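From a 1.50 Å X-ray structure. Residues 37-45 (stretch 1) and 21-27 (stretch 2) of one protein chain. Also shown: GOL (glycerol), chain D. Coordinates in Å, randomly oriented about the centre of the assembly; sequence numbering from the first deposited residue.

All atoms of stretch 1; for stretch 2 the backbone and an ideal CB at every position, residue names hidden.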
# COMPACT_ATOMS: atom_id res chain seq x y z
N ASN A 37 -3.11 -13.82 -8.30
CA ASN A 37 -4.03 -13.91 -7.16
C ASN A 37 -4.20 -12.54 -6.52
O ASN A 37 -3.27 -11.75 -6.50
CB ASN A 37 -3.48 -14.85 -6.08
CG ASN A 37 -3.10 -16.22 -6.59
OD1 ASN A 37 -1.94 -16.64 -6.48
ND2 ASN A 37 -4.07 -16.94 -7.11
N LEU A 38 -5.39 -12.29 -6.00
CA LEU A 38 -5.66 -11.06 -5.26
C LEU A 38 -6.49 -11.46 -4.05
O LEU A 38 -7.58 -12.03 -4.20
CB LEU A 38 -6.43 -10.03 -6.11
CG LEU A 38 -6.84 -8.71 -5.45
CD1 LEU A 38 -5.60 -7.85 -5.07
CD2 LEU A 38 -7.75 -7.91 -6.38
N VAL A 39 -5.98 -11.21 -2.85
CA VAL A 39 -6.60 -11.74 -1.62
C VAL A 39 -6.89 -10.58 -0.66
O VAL A 39 -5.96 -10.05 -0.03
CB VAL A 39 -5.66 -12.76 -0.94
CG1 VAL A 39 -6.40 -13.46 0.21
CG2 VAL A 39 -5.19 -13.79 -1.94
N PRO A 40 -8.16 -10.14 -0.59
CA PRO A 40 -8.55 -9.15 0.40
C PRO A 40 -8.77 -9.81 1.75
O PRO A 40 -9.53 -10.79 1.85
CB PRO A 40 -9.87 -8.60 -0.16
CG PRO A 40 -10.48 -9.76 -0.91
CD PRO A 40 -9.29 -10.54 -1.46
N ASN A 41 -8.08 -9.32 2.77
CA ASN A 41 -8.28 -9.84 4.13
C ASN A 41 -9.41 -9.10 4.85
O ASN A 41 -9.18 -8.44 5.86
CB ASN A 41 -6.98 -9.84 4.93
CG ASN A 41 -7.15 -10.41 6.31
OD1 ASN A 41 -8.09 -11.21 6.52
ND2 ASN A 41 -6.28 -10.08 7.23
N PHE A 42 -10.61 -9.21 4.30
CA PHE A 42 -11.82 -8.64 4.90
C PHE A 42 -12.97 -9.26 4.14
O PHE A 42 -12.79 -9.91 3.09
CB PHE A 42 -11.84 -7.09 4.83
CG PHE A 42 -11.56 -6.52 3.44
CD1 PHE A 42 -12.60 -6.36 2.52
CD2 PHE A 42 -10.27 -6.12 3.08
CE1 PHE A 42 -12.35 -5.84 1.25
CE2 PHE A 42 -10.03 -5.61 1.80
CZ PHE A 42 -11.06 -5.46 0.91
N LYS A 43 -14.18 -9.05 4.67
CA LYS A 43 -15.37 -9.62 4.05
C LYS A 43 -16.36 -8.57 3.60
O LYS A 43 -16.31 -7.42 4.02
CB LYS A 43 -16.07 -10.58 5.03
CG LYS A 43 -15.16 -11.69 5.54
CD LYS A 43 -14.73 -12.68 4.43
CE LYS A 43 -15.89 -13.64 4.07
NZ LYS A 43 -15.57 -14.65 3.01
N LEU A 44 -17.26 -8.98 2.72
CA LEU A 44 -18.34 -8.11 2.28
C LEU A 44 -19.65 -8.65 2.82
O LEU A 44 -19.83 -9.87 2.96
CB LEU A 44 -18.42 -8.06 0.77
CG LEU A 44 -17.18 -7.76 -0.07
CD1 LEU A 44 -17.65 -7.67 -1.50
CD2 LEU A 44 -16.53 -6.45 0.36
N ASP A 45 -20.57 -7.74 3.11
CA ASP A 45 -21.92 -8.16 3.50
C ASP A 45 -22.71 -8.50 2.25
O ASP A 45 -22.18 -8.54 1.14
CB ASP A 45 -22.61 -7.12 4.38
CG ASP A 45 -22.94 -5.80 3.66
OD1 ASP A 45 -22.94 -5.72 2.40
OD2 ASP A 45 -23.24 -4.85 4.39
N UNK A 21 -11.74 2.12 3.49
CA UNK A 21 -10.42 2.54 2.97
C UNK A 21 -9.69 1.34 2.39
O UNK A 21 -9.19 1.39 1.25
CB UNK A 21 -9.58 3.19 4.07
N UNK A 22 -9.64 0.24 3.14
CA UNK A 22 -8.96 -0.97 2.62
C UNK A 22 -9.73 -1.52 1.42
O UNK A 22 -9.13 -1.89 0.39
CB UNK A 22 -8.84 -2.04 3.71
N UNK A 23 -11.06 -1.51 1.50
CA UNK A 23 -11.86 -1.97 0.38
C UNK A 23 -11.65 -1.16 -0.90
O UNK A 23 -11.51 -1.73 -2.00
CB UNK A 23 -13.34 -1.93 0.77
N UNK A 24 -11.55 0.16 -0.76
CA UNK A 24 -11.41 0.99 -1.93
C UNK A 24 -10.05 0.75 -2.59
O UNK A 24 -9.93 0.76 -3.84
CB UNK A 24 -11.58 2.46 -1.56
N UNK A 25 -9.06 0.49 -1.75
CA UNK A 25 -7.72 0.21 -2.25
C UNK A 25 -7.70 -1.14 -3.01
O UNK A 25 -7.11 -1.29 -4.08
CB UNK A 25 -6.72 0.19 -1.09
N UNK A 26 -8.34 -2.16 -2.45
CA UNK A 26 -8.58 -3.41 -3.16
C UNK A 26 -9.27 -3.18 -4.52
O UNK A 26 -8.86 -3.78 -5.52
CB UNK A 26 -9.43 -4.34 -2.29
N UNK A 27 -10.28 -2.31 -4.57
CA UNK A 27 -10.93 -2.01 -5.86
C UNK A 27 -9.93 -1.49 -6.90
O UNK A 27 -10.04 -1.82 -8.07
CB UNK A 27 -12.04 -0.98 -5.66
C1 GOL D . -10.74 -11.35 -5.19
O1 GOL D . -12.11 -11.30 -4.85
C2 GOL D . -10.49 -12.67 -5.93
O2 GOL D . -9.50 -12.48 -6.91
C3 GOL D . -10.10 -13.76 -4.92
O3 GOL D . -9.07 -14.59 -5.40

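Stretch 2 is helical throughout, with phi near -60° and psi near -40° at every position, so its side chains fan out at about 100° per residue and only some can meet stretch 1. What stretch 1 offers is chiefly apolar: Leu38, Pro40, Phe42 and Leu44 all direct CA-to-CB toward the helix, while Val39 turns away.

Position 21 has nothing of stretch 1 within 5.5 Å of its ideal CB. The visible atoms therefore set no preference, and any good helix former would do. The deposited residue is Phe21, whose ring stays out of reach; its carbonyl O accepts the backbone N of position 25.

Position 22 points toward stretch 1, its ideal CB 4.2 Å from Phe42 CE2. Met or Leu could cover that ring. The carbonyl of Asn41 lies beyond, so Gln or Lys could keep its methylenes near the ring and meet that oxygen directly, and Glu would suit if something donates between the two oxygens. The residue is Glu22. With chi1 at 68° (p) and chi2 t, it reaches along Phe42, where Glu22 OE2 comes within 3.5 Å of Phe42 CB. No direct hydrogen bond joins the stretches, but a water lies between them, 2.7 Å from Glu22 OE1 and 2.8 Å from Asn41 O. The water can donate to either oxygen, both being acceptors, which is how a carboxylate can sit near a carbonyl.

Position 23 points sideways, yet its ideal CB is 4.1 Å from Phe42 CE1, and Leu44 CD2 lies further along. A long or broad apolar side chain could span the two: Leu, Met, Phe or Trp. Trp23, with chi1 t, meets both: its CD1 is 3.9 Å from Phe42 CE1, which lies at the edge of the indole, and 3.8 Å from Leu44 CD2. The backbone is close too, Phe42 CZ lying 3.6 Å from Trp23 CA.

Position 24 points away, and stretch 1 makes no demand on it. Asn24 serves its own helix, its OD1 accepting from the side chain of position 27.

Position 25 points sideways with nothing of stretch 1 near its ideal CB, so the choice is again open. Thr25 returns OG1 to Phe21 O at 2.9 Å.

Position 26 is the centre of the contact. Its CB points toward stretch 1, 3.8 Å from Phe42 CZ and 4.8 Å from Pro40 CB, with Leu38 beyond. A large apolar or aromatic group is indicated, and glycerol hydroxyls near the Leu38 backbone would accept a polar tip, though the glycerol is probably from the crystallisation liquor. Leu, Met, Phe and Tyr are all plausible. Tyr26, chi1 t, puts its ring against Leu38 and Pro40: Tyr26 CE1 is 3.6 Å from Leu38 CD2 and 3.7 Å from Pro40 CG. Phe42 turns its edge toward the Tyr26 face, offset, with planes at 90° and centroids 5.8 Å apart. Tyr26 OH and glycerol O1 share a hydrogen bond of 3.0 Å.

Position 27 points away; stretch 1 sets no preference there, so many side chains would fit. Arg27 folds back along the helix, giving NH2 to Asn24 OD1 at 2.9 Å and NE to the same oxygen at 3.2 Å.

Stretch 2, residues 21-27: FEWNTYR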
# COMPACT_ATOMS: atom_id res chain seq x y z
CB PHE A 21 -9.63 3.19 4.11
CG PHE A 21 -8.38 3.89 3.68
CD1 PHE A 21 -8.40 4.86 2.69
CD2 PHE A 21 -7.18 3.58 4.30
CE1 PHE A 21 -7.20 5.52 2.32
CE2 PHE A 21 -5.99 4.22 3.93
CZ PHE A 21 -6.00 5.20 2.97
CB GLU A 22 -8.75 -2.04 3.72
CG GLU A 22 -10.00 -2.70 4.27
CD GLU A 22 -9.72 -3.59 5.48
OE1 GLU A 22 -8.53 -3.83 5.79
OE2 GLU A 22 -10.70 -4.07 6.10
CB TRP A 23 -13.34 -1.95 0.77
CG TRP A 23 -14.30 -2.23 -0.35
CD1 TRP A 23 -14.57 -3.44 -0.92
CD2 TRP A 23 -15.13 -1.27 -1.04
NE1 TRP A 23 -15.54 -3.30 -1.90
CE2 TRP A 23 -15.89 -1.98 -2.00
CE3 TRP A 23 -15.32 0.12 -0.90
CZ2 TRP A 23 -16.83 -1.35 -2.83
CZ3 TRP A 23 -16.23 0.75 -1.74
CH2 TRP A 23 -16.98 0.01 -2.70
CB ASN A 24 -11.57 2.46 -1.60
CG ASN A 24 -11.96 3.25 -2.82
OD1 ASN A 24 -12.88 2.84 -3.55
ND2 ASN A 24 -11.28 4.36 -3.07
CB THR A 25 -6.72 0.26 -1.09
OG1 THR A 25 -6.80 1.54 -0.45
CG2 THR A 25 -5.30 0.04 -1.63
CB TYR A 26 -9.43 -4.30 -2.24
CG TYR A 26 -10.22 -5.39 -2.93
CD1 TYR A 26 -9.62 -6.60 -3.31
CD2 TYR A 26 -11.57 -5.20 -3.20
CE1 TYR A 26 -10.37 -7.61 -3.93
CE2 TYR A 26 -12.32 -6.20 -3.82
CZ TYR A 26 -11.72 -7.37 -4.20
OH TYR A 26 -12.52 -8.33 -4.79
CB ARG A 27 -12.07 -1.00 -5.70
CG ARG A 27 -13.25 -1.53 -4.86
CD ARG A 27 -14.54 -0.86 -5.30
NE ARG A 27 -14.52 0.56 -4.98
CZ ARG A 27 -15.36 1.47 -5.49
NH1 ARG A 27 -16.32 1.12 -6.37
NH2 ARG A 27 -15.26 2.72 -5.12
O HOH W 1 -7.83 -6.20 6.89
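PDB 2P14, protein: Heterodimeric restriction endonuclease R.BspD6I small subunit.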